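Local coordinates for protein R.Ecl18kI (Enterobacter cloacae, PDB 2GB7) that recognises the double-stranded DNA sequence 5'-CCNGG-3' and cleaves it before the first cytosine, acting as a type II restriction endonuclease that flips nucleotides out of the helix, at residues F[113-116]-F[117-121]; F[208-211]-F[212-215]; F[7-10]-F[11-15]; F[31-35]-F[36-40]. The protein carries 1 engineered substitution. All blocks are in the same frame, centred on the assembly; numbering follows the deposited sequence.

In the fold
From the N terminus, contact 3 (7-10 with 11-15) spans about two and a half turns near the start of helix 6-20, and its apolar side leans on helices 49-77 and 102-134. Contact 4 (31-35 with 36-40) comes next, ending helix 24-34 and turning the chain toward helix 42-47. Contact 1 (113-116 with 117-121) lies midway along helix 102-134, where that helix meets the DNA. Contact 2 (208-211 with 212-215) bridges strand 204-207 and helix 215-223. All four are local and follow one another in series, so none nests or crosses. Contacts 1 and 2 both belong to the EcoRII C-terminal family region, with about 19 Å between their centres.

Contact 1 (F[113-116]-F[117-121]); sequences TQSR and RSRAG. With nucleotides of chain B; nucleotides of chain A.
The Arg117 guanidinium has the sugar O4' of DG6 of chain B over one face, while at its edge, within the plane, sit Thr113 OG1 and the N2 of the same guanine. Arg117 takes Thr113 OG1 side-on with NE and NH2, at 2.9 Å from NE and 3.0 Å from NH2. That hydroxyl donates a hydrogen bond to the phosphate, Thr113 OG1 to OP1 of DG6 of chain B being 2.6 Å, so three bonds fix its rotation. Thr113 chi1 of -171° turns OG1 anti to the backbone N and into this position. The Gln114 amide stands 82° from the guanidinium plane; its NE2 donates to O4' of DG7 of chain A and to a guanine N3, and its OE1 accepts from Arg117 NH1 of the second subunit. Arg116 NH1 reaches OP2 of DG6 of chain B at 3.0 Å, with NH2 in a salt bridge to Glu68. Guanine amino groups complete the pattern: N2 of DG7 of chain A donates to Gln114 O at 3.1 Å, and N2 of DG8 of chain A to Ser118 OG, which is also bonded to a DNA sugar. This is a helix reading DNA from its minor-groove side, in an endonuclease of the PD-(D/E)XK clan.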
loop_
_atom_site.group_PDB
_atom_site.type_symbol
_atom_site.label_atom_id
_atom_site.label_comp_id
_atom_site.label_asym_id
_atom_site.label_seq_id
_atom_site.Cartn_x
_atom_site.Cartn_y
_atom_site.Cartn_z
ATOM N N THR F 113 -1.517 11.866 6.698
ATOM C CA THR F 113 -0.865 11.100 5.625
ATOM C C THR F 113 -1.825 10.136 4.954
ATOM O O THR F 113 -1.710 9.863 3.740
ATOM C CB THR F 113 0.433 10.348 6.046
ATOM O OG1 THR F 113 1.074 9.811 4.872
ATOM C CG2 THR F 113 0.166 9.257 7.119
ATOM N N GLN F 114 -2.781 9.618 5.719
ATOM C CA GLN F 114 -3.769 8.706 5.093
ATOM C C GLN F 114 -4.694 9.449 4.135
ATOM O O GLN F 114 -5.079 8.928 3.050
ATOM C CB GLN F 114 -4.571 7.979 6.158
ATOM C CG GLN F 114 -3.717 7.122 7.083
ATOM C CD GLN F 114 -3.195 5.859 6.390
ATOM O OE1 GLN F 114 -2.368 5.920 5.463
ATOM N NE2 GLN F 114 -3.711 4.711 6.809
ATOM N N SER F 115 -5.035 10.677 4.518
ATOM C CA SER F 115 -5.801 11.529 3.626
ATOM C C SER F 115 -4.965 11.871 2.391
ATOM O O SER F 115 -5.458 11.778 1.274
ATOM C CB SER F 115 -6.238 12.801 4.356
ATOM O OG SER F 115 -6.736 13.792 3.460
ATOM N N ARG F 116 -3.719 12.306 2.593
ATOM C CA ARG F 116 -2.809 12.583 1.483
ATOM C C ARG F 116 -2.690 11.438 0.480
ATOM O O ARG F 116 -2.708 11.660 -0.741
ATOM C CB ARG F 116 -1.424 12.903 1.991
ATOM C CG ARG F 116 -1.262 14.252 2.660
ATOM C CD ARG F 116 0.206 14.395 2.977
ATOM N NE ARG F 116 0.510 15.717 3.538
ATOM C CZ ARG F 116 1.706 16.280 3.489
ATOM N NH1 ARG F 116 2.743 15.644 2.969
ATOM N NH2 ARG F 116 1.876 17.492 4.023
ATOM N N ARG F 117 -2.558 10.209 0.979
ATOM C CA ARG F 117 -2.418 9.028 0.101
ATOM C C ARG F 117 -3.665 8.835 -0.718
ATOM O O ARG F 117 -3.596 8.680 -1.962
ATOM C CB ARG F 117 -2.098 7.798 0.954
ATOM C CG ARG F 117 -0.667 7.829 1.482
ATOM C CD ARG F 117 -0.481 6.865 2.641
ATOM N NE ARG F 117 0.589 7.316 3.531
ATOM C CZ ARG F 117 1.615 6.599 4.002
ATOM N NH1 ARG F 117 1.777 5.307 3.688
ATOM N NH2 ARG F 117 2.480 7.205 4.822
ATOM N N SER F 118 -4.819 8.853 -0.051
ATOM C CA SER F 118 -6.093 8.677 -0.736
ATOM C C SER F 118 -6.382 9.779 -1.758
ATOM O O SER F 118 -6.725 9.500 -2.932
ATOM C CB SER F 118 -7.243 8.587 0.256
ATOM O OG SER F 118 -8.390 8.269 -0.515
ATOM N N ARG F 119 -6.176 11.012 -1.310
ATOM C CA ARG F 119 -6.304 12.205 -2.159
ATOM C C ARG F 119 -5.320 12.228 -3.305
ATOM O O ARG F 119 -5.716 12.593 -4.407
ATOM C CB ARG F 119 -6.167 13.495 -1.341
ATOM C CG ARG F 119 -7.329 13.673 -0.347
ATOM C CD ARG F 119 -7.209 14.975 0.437
ATOM N NE ARG F 119 -7.159 16.065 -0.505
ATOM C CZ ARG F 119 -8.172 16.877 -0.768
ATOM N NH1 ARG F 119 -9.299 16.792 -0.070
ATOM N NH2 ARG F 119 -8.045 17.793 -1.727
ATOM N N ALA F 120 -4.068 11.822 -3.088
ATOM C CA ALA F 120 -3.077 11.856 -4.178
ATOM C C ALA F 120 -3.542 10.975 -5.310
ATOM O O ALA F 120 -3.460 11.351 -6.475
ATOM C CB ALA F 120 -1.692 11.423 -3.710
ATOM N N GLY F 121 -4.048 9.797 -4.971
ATOM C CA GLY F 121 -4.526 8.882 -6.052
ATOM C C GLY F 121 -5.757 9.433 -6.749
ATOM O O GLY F 121 -5.854 9.419 -8.002
ATOM P P DG B 6 2.516 11.662 2.372
ATOM O OP1 DG B 6 1.181 11.041 2.565
ATOM O OP2 DG B 6 2.976 12.716 3.315
ATOM O "O5'" DG B 6 3.632 10.529 2.385
ATOM C "C5'" DG B 6 3.412 9.257 1.776
ATOM C "C4'" DG B 6 4.631 8.388 1.978
ATOM O "O4'" DG B 6 4.346 7.001 1.696
ATOM C "C3'" DG B 6 5.835 8.750 1.113
ATOM O "O3'" DG B 6 7.014 8.550 1.888
ATOM C "C2'" DG B 6 5.782 7.713 0.005
ATOM C "C1'" DG B 6 5.326 6.516 0.800
ATOM N N9 DG B 6 4.745 5.399 0.070
ATOM C C8 DG B 6 4.558 5.253 -1.284
ATOM N N7 DG B 6 4.035 4.097 -1.602
ATOM C C5 DG B 6 3.868 3.452 -0.381
ATOM C C6 DG B 6 3.359 2.161 -0.077
ATOM O O6 DG B 6 2.953 1.291 -0.852
ATOM N N1 DG B 6 3.358 1.922 1.297
ATOM C C2 DG B 6 3.798 2.806 2.254
ATOM N N2 DG B 6 3.706 2.410 3.532
ATOM N N3 DG B 6 4.290 3.997 1.979
ATOM C C4 DG B 6 4.292 4.252 0.654
ATOM P P DG A 8 -9.273 8.951 9.327
ATOM O OP1 DG A 8 -9.164 10.302 9.946
ATOM O OP2 DG A 8 -10.452 8.106 9.621
ATOM O "O5'" DG A 8 -9.152 9.169 7.756
ATOM C "C5'" DG A 8 -7.974 9.759 7.219
ATOM C "C4'" DG A 8 -8.074 9.871 5.718
ATOM O "O4'" DG A 8 -7.972 8.563 5.111
ATOM C "C3'" DG A 8 -9.374 10.480 5.203
ATOM O "O3'" DG A 8 -9.061 11.336 4.107
ATOM C "C2'" DG A 8 -10.172 9.270 4.749
ATOM C "C1'" DG A 8 -9.080 8.337 4.260
ATOM N N9 DG A 8 -9.394 6.913 4.322
ATOM C C8 DG A 8 -9.733 6.188 5.437
ATOM N N7 DG A 8 -9.912 4.919 5.189
ATOM C C5 DG A 8 -9.684 4.799 3.825
ATOM C C6 DG A 8 -9.726 3.658 2.985
ATOM O O6 DG A 8 -9.973 2.485 3.293
ATOM N N1 DG A 8 -9.438 3.983 1.664
ATOM C C2 DG A 8 -9.150 5.247 1.208
ATOM N N2 DG A 8 -8.913 5.361 -0.106
ATOM N N3 DG A 8 -9.101 6.319 1.984
ATOM C C4 DG A 8 -9.376 6.024 3.271
ATOM P P DG A 7 -6.450 2.669 11.028
ATOM O OP1 DG A 7 -5.732 2.550 12.330
ATOM O OP2 DG A 7 -7.524 1.706 10.703
ATOM O "O5'" DG A 7 -7.024 4.150 10.908
ATOM C "C5'" DG A 7 -6.146 5.267 11.048
ATOM C "C4'" DG A 7 -6.441 6.316 10.000
ATOM O "O4'" DG A 7 -6.077 5.823 8.688
ATOM C "C3'" DG A 7 -7.894 6.770 9.897
ATOM O "O3'" DG A 7 -7.901 8.187 9.669
ATOM C "C2'" DG A 7 -8.424 5.969 8.717
ATOM C "C1'" DG A 7 -7.200 5.829 7.823
ATOM N N9 DG A 7 -7.147 4.601 7.032
ATOM C C8 DG A 7 -7.450 3.330 7.458
ATOM N N7 DG A 7 -7.288 2.424 6.532
ATOM C C5 DG A 7 -6.852 3.138 5.423
ATOM C C6 DG A 7 -6.504 2.691 4.123
ATOM O O6 DG A 7 -6.497 1.538 3.684
ATOM N N1 DG A 7 -6.126 3.749 3.301
ATOM C C2 DG A 7 -6.074 5.068 3.685
ATOM N N2 DG A 7 -5.686 5.942 2.742
ATOM N N3 DG A 7 -6.383 5.496 4.900
ATOM C C4 DG A 7 -6.766 4.485 5.712
#

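Contact 2 (F[208-211]-F[212-215]); sequences TLDD and SFSE
Asp210 OD1 takes two hydrogen bonds from Ser212, one from the hydroxyl and one from the backbone amide. Ser212 OG lies 2.7 Å from Asp210 OD1 and uses the syn lone pair, on the side of the other carboxylate oxygen; Ser212 N is also 2.7 Å from Asp210 OD1 but arrives nearly head-on to the C-O bond, with a bent N-H...O angle of 140°. With chi1 at 71°, Ser212 OG sits between its own N and carbonyl carbon, which lets hydroxyl and amide converge on one oxygen. Beside this pair, the Phe213 ring turns an edge to the Asp210 carbonyl, CE2 being 3.3 Å from Asp210 O, which lies close to the ring plane. The Thr208 methyl CG2 packs against the same CE2 at 4.1 Å.

Further out, Thr208 OG1 accepts from Asp210 N at 3.1 Å, an ST turn that bends the chain just before the aspartate, and the hydroxyl is bonded in turn to Lys182 O. The other Asp210 oxygen, OD2, is held by Leu185 N, so both carboxylate oxygens are engaged, and Asn234 ND2 bonds to Asp210 O. Phe213 stacks with Tyr239 and packs on Val228 of strand 226-230. The loop thus leaves strand 204-207, leans on the neighbouring strand 226-230, and enters helix 215-223, where Ser214 is the N-cap with its OG bonded to Thr217 N.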
loop_
_atom_site.group_PDB
_atom_site.type_symbol
_atom_site.label_atom_id
_atom_site.label_comp_id
_atom_site.label_asym_id
_atom_site.label_seq_id
_atom_site.Cartn_x
_atom_site.Cartn_y
_atom_site.Cartn_z
ATOM N N THR F 208 1.698 6.521 -14.523
ATOM C CA THR F 208 2.404 6.730 -13.229
ATOM C C THR F 208 3.298 7.935 -13.271
ATOM O O THR F 208 3.650 8.396 -14.343
ATOM C CB THR F 208 3.259 5.469 -12.828
ATOM O OG1 THR F 208 3.732 5.599 -11.475
ATOM C CG2 THR F 208 4.462 5.303 -13.744
ATOM N N LEU F 209 3.629 8.470 -12.090
ATOM C CA LEU F 209 4.622 9.522 -11.975
ATOM C C LEU F 209 5.948 9.005 -11.422
ATOM O O LEU F 209 6.906 9.768 -11.277
ATOM C CB LEU F 209 4.072 10.642 -11.077
ATOM C CG LEU F 209 2.867 11.329 -11.713
ATOM C CD1 LEU F 209 2.287 12.406 -10.848
ATOM C CD2 LEU F 209 3.191 11.891 -13.115
ATOM N N ASP F 210 5.989 7.709 -11.106
ATOM C CA ASP F 210 7.121 7.049 -10.478
ATOM C C ASP F 210 8.347 7.117 -11.371
ATOM O O ASP F 210 8.252 6.833 -12.552
ATOM C CB ASP F 210 6.768 5.573 -10.246
ATOM C CG ASP F 210 7.643 4.911 -9.193
ATOM O OD1 ASP F 210 8.874 5.080 -9.202
ATOM O OD2 ASP F 210 7.091 4.240 -8.331
ATOM N N ASP F 211 9.484 7.489 -10.791
ATOM C CA ASP F 211 10.756 7.572 -11.517
ATOM C C ASP F 211 11.714 6.426 -11.225
ATOM O O ASP F 211 12.906 6.487 -11.584
ATOM C CB ASP F 211 11.463 8.915 -11.193
ATOM C CG ASP F 211 11.748 9.115 -9.688
ATOM O OD1 ASP F 211 11.620 8.179 -8.881
ATOM O OD2 ASP F 211 12.120 10.245 -9.293
ATOM N N SER F 212 11.229 5.396 -10.537
ATOM C CA SER F 212 12.173 4.516 -9.869
ATOM C C SER F 212 11.974 3.057 -10.140
ATOM O O SER F 212 12.729 2.231 -9.626
ATOM C CB SER F 212 12.181 4.761 -8.342
ATOM O OG SER F 212 10.965 4.275 -7.784
ATOM N N PHE F 213 10.990 2.723 -10.969
ATOM C CA PHE F 213 10.716 1.306 -11.228
ATOM C C PHE F 213 11.793 0.680 -12.121
ATOM O O PHE F 213 12.425 1.359 -12.941
ATOM C CB PHE F 213 9.305 1.117 -11.806
ATOM C CG PHE F 213 9.042 1.924 -13.047
ATOM C CD1 PHE F 213 9.305 1.382 -14.310
ATOM C CD2 PHE F 213 8.521 3.210 -12.963
ATOM C CE1 PHE F 213 9.059 2.096 -15.452
ATOM C CE2 PHE F 213 8.275 3.959 -14.134
ATOM C CZ PHE F 213 8.546 3.404 -15.369
ATOM N N SER F 214 12.008 -0.615 -11.937
ATOM C CA SER F 214 13.108 -1.347 -12.562
ATOM C C SER F 214 12.785 -1.952 -13.914
ATOM O O SER F 214 11.609 -2.138 -14.269
ATOM C CB SER F 214 13.540 -2.489 -11.649
ATOM O OG SER F 214 12.520 -3.466 -11.568
ATOM N N GLU F 215 13.842 -2.334 -14.635
ATOM C CA GLU F 215 13.668 -3.077 -15.885
ATOM C C GLU F 215 12.951 -4.399 -15.653
ATOM O O GLU F 215 12.129 -4.794 -16.465
ATOM C CB GLU F 215 15.003 -3.313 -16.618
ATOM C CG GLU F 215 14.875 -4.043 -17.994
ATOM C CD GLU F 215 14.014 -3.300 -19.039
ATOM O OE1 GLU F 215 13.554 -2.170 -18.774
ATOM O OE2 GLU F 215 13.788 -3.851 -20.147
#

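Contact 3 (F[7-10]-F[11-15]); sequences GEFK and TLISK
Phe9 turns its CG away from the backbone N (chi1 -166°), while Ile13, one helical turn on, sends CG1 back toward Phe9 with chi1 at -69° and extends it to CD1. The two side chains meet as a CH-pi contact: Ile13 CD1 lies 3.9 Å from the centroid of the Phe9 ring, over one face, shifted toward the rim and 15° off the normal. Leu12 comes in from another direction, its CD2 near the plane of the same ring at the edge and 4.3 Å from Phe9 CD1. Face and edge of the phenyl are therefore met by consecutive residues of the next turn.

On the exposed side of the helix, the Gly7 carbonyl carries two donors. Thr11 N lies 3.1 Å from Gly7 O in the ordinary helical bond, and Thr11 OG1 sits 3.2 Å from Gly7 O, reaching it from the opposite face of the carbonyl plane. The regular bonds continue with Leu12 N to Glu8 O, Ile13 N to Phe9 O at 2.9 Å, and Ser14 N to Lys10 O.

Met75 of helix 49-77 touches Phe9, Leu12 and Ile13, and Leu108 of helix 102-134 packs on Phe9 and Ile13. The chemistry divides the helix accordingly: the CH-pi contact braces the Phe9 ring within an apolar side that packs on two long helices, and on the polar side a threonine hydroxyl bonds to the helix's own backbone.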
loop_
_atom_site.group_PDB
_atom_site.type_symbol
_atom_site.label_atom_id
_atom_site.label_comp_id
_atom_site.label_asym_id
_atom_site.label_seq_id
_atom_site.Cartn_x
_atom_site.Cartn_y
_atom_site.Cartn_z
ATOM N N GLY F 7 -9.489 9.346 21.155
ATOM C CA GLY F 7 -10.635 8.972 20.309
ATOM C C GLY F 7 -11.490 10.181 19.979
ATOM O O GLY F 7 -12.004 10.330 18.875
ATOM N N GLU F 8 -11.638 11.065 20.954
ATOM C CA GLU F 8 -12.383 12.296 20.739
ATOM C C GLU F 8 -11.697 13.202 19.724
ATOM O O GLU F 8 -12.367 13.827 18.905
ATOM C CB GLU F 8 -12.607 13.017 22.067
ATOM C CG GLU F 8 -13.720 12.371 22.870
ATOM C CD GLU F 8 -13.587 12.576 24.366
ATOM O OE1 GLU F 8 -13.008 13.597 24.797
ATOM O OE2 GLU F 8 -14.074 11.701 25.112
ATOM N N PHE F 9 -10.365 13.253 19.790
ATOM C CA PHE F 9 -9.553 14.068 18.892
ATOM C C PHE F 9 -9.680 13.527 17.470
ATOM O O PHE F 9 -9.837 14.298 16.521
ATOM C CB PHE F 9 -8.092 14.054 19.357
ATOM C CG PHE F 9 -7.214 15.114 18.718
ATOM C CD1 PHE F 9 -7.664 16.418 18.544
ATOM C CD2 PHE F 9 -5.907 14.806 18.347
ATOM C CE1 PHE F 9 -6.826 17.388 17.978
ATOM C CE2 PHE F 9 -5.074 15.761 17.777
ATOM C CZ PHE F 9 -5.531 17.053 17.599
ATOM N N LYS F 10 -9.652 12.205 17.327
ATOM C CA LYS F 10 -9.863 11.582 16.009
ATOM C C LYS F 10 -11.212 11.964 15.415
ATOM O O LYS F 10 -11.311 12.275 14.209
ATOM C CB LYS F 10 -9.757 10.062 16.085
ATOM C CG LYS F 10 -8.358 9.530 16.332
ATOM C CD LYS F 10 -8.393 8.020 16.378
ATOM C CE LYS F 10 -7.722 7.474 17.626
ATOM N NZ LYS F 10 -7.851 5.982 17.717
ATOM N N THR F 11 -12.249 11.946 16.250
ATOM C CA THR F 11 -13.601 12.260 15.796
ATOM C C THR F 11 -13.718 13.714 15.337
ATOM O O THR F 11 -14.316 14.005 14.289
ATOM C CB THR F 11 -14.647 11.908 16.861
ATOM O OG1 THR F 11 -14.615 10.490 17.076
ATOM C CG2 THR F 11 -16.052 12.304 16.406
ATOM N N LEU F 12 -13.116 14.611 16.111
ATOM C CA LEU F 12 -13.050 16.013 15.752
ATOM C C LEU F 12 -12.275 16.220 14.437
ATOM O O LEU F 12 -12.715 16.979 13.578
ATOM C CB LEU F 12 -12.429 16.816 16.901
ATOM C CG LEU F 12 -12.044 18.275 16.663
ATOM C CD1 LEU F 12 -13.261 19.156 16.401
ATOM C CD2 LEU F 12 -11.246 18.780 17.851
ATOM N N ILE F 13 -11.138 15.539 14.290
ATOM C CA ILE F 13 -10.272 15.707 13.112
ATOM C C ILE F 13 -11.049 15.328 11.845
ATOM O O ILE F 13 -11.028 16.052 10.856
ATOM C CB ILE F 13 -8.944 14.879 13.224
ATOM C CG1 ILE F 13 -8.006 15.439 14.298
ATOM C CG2 ILE F 13 -8.193 14.834 11.883
ATOM C CD1 ILE F 13 -6.908 14.471 14.688
ATOM N N SER F 14 -11.764 14.213 11.922
ATOM C CA SER F 14 -12.596 13.742 10.811
ATOM C C SER F 14 -13.747 14.691 10.490
ATOM O O SER F 14 -14.027 14.951 9.321
ATOM C CB SER F 14 -13.134 12.350 11.128
ATOM O OG SER F 14 -12.087 11.410 11.043
ATOM N N LYS F 15 -14.390 15.218 11.528
ATOM C CA LYS F 15 -15.477 16.177 11.369
ATOM C C LYS F 15 -14.963 17.439 10.689
ATOM O O LYS F 15 -15.569 17.933 9.737
ATOM C CB LYS F 15 -16.101 16.505 12.731
ATOM C CG LYS F 15 -17.346 17.395 12.688
ATOM C CD LYS F 15 -17.858 17.636 14.101
ATOM C CE LYS F 15 -18.845 18.799 14.177
ATOM N NZ LYS F 15 -20.284 18.378 14.083
#

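Contact 4 (F[31-35]-F[36-40]); sequences TFCDL and GYDQK
Phe32 opens the contact by offering one ring face to Tyr37 CB, a CH-pi approach in which CB stands 3.7 Å from the Phe32 centroid. Its CE2 also meets Asp38, at 3.5 Å from the CA of that residue, and Phe32 O accepts from Tyr37 N at 3.0 Å, the donor lying nearly on the carbonyl axis though the N-H points off it (139°). Next, the carbonyl of Cys33 takes Gly36 N at 3.0 Å, but from above its plane, 68° out. A water joins this carbonyl to the Asp38 carboxylate: its bond to Asp38 OD1 is 2.6 Å, that to Cys33 O weak. Cys33 SG rests near Asp38 OD2. At the helix end Leu35 lies alongside Tyr37, pointing the same way, its CB and CD1 each 3.6 Å from Tyr37 CE2.

Gly36 has positive phi (85°), and the two backward bonds make this a Schellman motif. Tyr52 of helix 49-77 packs edge-to-face on Tyr37, and Tyr291 does the same for Phe32. Chemically, then, the carbonyls of Phe32 and Cys33 are met by the amides of Tyr37 and of the glycine itself, while the reversal places Tyr37 CB over the Phe32 face and the Tyr37 ring beside Leu35.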
loop_
_atom_site.group_PDB
_atom_site.type_symbol
_atom_site.label_atom_id
_atom_site.label_comp_id
_atom_site.label_asym_id
_atom_site.label_seq_id
_atom_site.Cartn_x
_atom_site.Cartn_y
_atom_site.Cartn_z
ATOM N N THR F 31 -8.798 23.834 -10.017
ATOM C CA THR F 31 -7.455 24.098 -10.521
ATOM C C THR F 31 -7.473 24.082 -12.045
ATOM O O THR F 31 -6.920 24.967 -12.685
ATOM C CB THR F 31 -6.461 23.083 -9.932
ATOM O OG1 THR F 31 -6.464 23.234 -8.510
ATOM C CG2 THR F 31 -5.053 23.338 -10.437
ATOM N N PHE F 32 -8.129 23.074 -12.610
ATOM C CA PHE F 32 -8.358 22.992 -14.068
ATOM C C PHE F 32 -8.898 24.296 -14.655
ATOM O O PHE F 32 -8.367 24.810 -15.634
ATOM C CB PHE F 32 -9.322 21.850 -14.345
ATOM C CG PHE F 32 -9.523 21.529 -15.830
ATOM C CD1 PHE F 32 -8.649 20.662 -16.476
ATOM C CD2 PHE F 32 -10.645 21.997 -16.517
ATOM C CE1 PHE F 32 -8.874 20.257 -17.833
ATOM C CE2 PHE F 32 -10.863 21.643 -17.873
ATOM C CZ PHE F 32 -9.975 20.769 -18.522
ATOM N N CYS F 33 -9.943 24.826 -14.043
ATOM C CA CYS F 33 -10.529 26.082 -14.474
ATOM C C CYS F 33 -9.647 27.301 -14.161
ATOM O O CYS F 33 -9.543 28.213 -15.003
ATOM C CB CYS F 33 -11.920 26.228 -13.869
ATOM S SG CYS F 33 -13.055 24.958 -14.453
ATOM N N ASP F 34 -9.009 27.308 -12.986
ATOM C CA ASP F 34 -8.149 28.433 -12.580
ATOM C C ASP F 34 -6.988 28.613 -13.534
ATOM O O ASP F 34 -6.577 29.732 -13.812
ATOM C CB ASP F 34 -7.583 28.250 -11.167
ATOM C CG ASP F 34 -8.590 28.552 -10.069
ATOM O OD1 ASP F 34 -9.676 29.091 -10.349
ATOM O OD2 ASP F 34 -8.272 28.242 -8.898
ATOM N N LEU F 35 -6.457 27.505 -14.041
ATOM C CA LEU F 35 -5.333 27.557 -14.970
ATOM C C LEU F 35 -5.732 27.752 -16.439
ATOM O O LEU F 35 -4.860 27.793 -17.319
ATOM C CB LEU F 35 -4.465 26.308 -14.806
ATOM C CG LEU F 35 -3.770 26.109 -13.450
ATOM C CD1 LEU F 35 -3.130 24.722 -13.412
ATOM C CD2 LEU F 35 -2.728 27.192 -13.143
ATOM N N GLY F 36 -7.038 27.843 -16.698
ATOM C CA GLY F 36 -7.580 28.115 -18.041
ATOM C C GLY F 36 -7.744 26.904 -18.941
ATOM O O GLY F 36 -8.080 27.057 -20.119
ATOM N N TYR F 37 -7.561 25.705 -18.388
ATOM C CA TYR F 37 -7.612 24.500 -19.229
ATOM C C TYR F 37 -8.989 24.219 -19.762
ATOM O O TYR F 37 -9.141 23.483 -20.742
ATOM C CB TYR F 37 -7.082 23.272 -18.480
ATOM C CG TYR F 37 -5.611 23.369 -18.210
ATOM C CD1 TYR F 37 -4.711 23.505 -19.258
ATOM C CD2 TYR F 37 -5.110 23.277 -16.910
ATOM C CE1 TYR F 37 -3.353 23.601 -19.021
ATOM C CE2 TYR F 37 -3.752 23.336 -16.675
ATOM C CZ TYR F 37 -2.884 23.507 -17.730
ATOM O OH TYR F 37 -1.535 23.590 -17.494
ATOM N N ASP F 38 -9.993 24.796 -19.111
ATOM C CA ASP F 38 -11.371 24.633 -19.531
ATOM C C ASP F 38 -11.687 25.398 -20.809
ATOM O O ASP F 38 -12.812 25.360 -21.277
ATOM C CB ASP F 38 -12.350 24.999 -18.411
ATOM C CG ASP F 38 -12.292 26.485 -18.018
ATOM O OD1 ASP F 38 -11.221 27.126 -18.089
ATOM O OD2 ASP F 38 -13.359 27.003 -17.637
ATOM N N GLN F 39 -10.701 26.119 -21.339
ATOM C CA GLN F 39 -10.904 26.857 -22.580
ATOM C C GLN F 39 -10.028 26.375 -23.733
ATOM O O GLN F 39 -10.121 26.883 -24.858
ATOM C CB GLN F 39 -10.737 28.357 -22.335
ATOM C CG GLN F 39 -11.943 28.988 -21.621
ATOM C CD GLN F 39 -13.279 28.593 -22.278
ATOM O OE1 GLN F 39 -14.125 27.945 -21.653
ATOM N NE2 GLN F 39 -13.459 28.973 -23.538
ATOM N N LYS F 40 -9.200 25.377 -23.451
ATOM C CA LYS F 40 -8.282 24.814 -24.443
ATOM C C LYS F 40 -8.992 23.812 -25.310
ATOM O O LYS F 40 -9.873 23.079 -24.842
ATOM C CB LYS F 40 -7.099 24.125 -23.749
ATOM C CG LYS F 40 -6.230 25.085 -22.884
ATOM C CD LYS F 40 -5.509 26.074 -23.803
ATOM C CE LYS F 40 -4.357 26.756 -23.113
ATOM N NZ LYS F 40 -3.379 25.734 -22.661
HETATM O O HOH W 1 -10.779 29.695 -17.713
#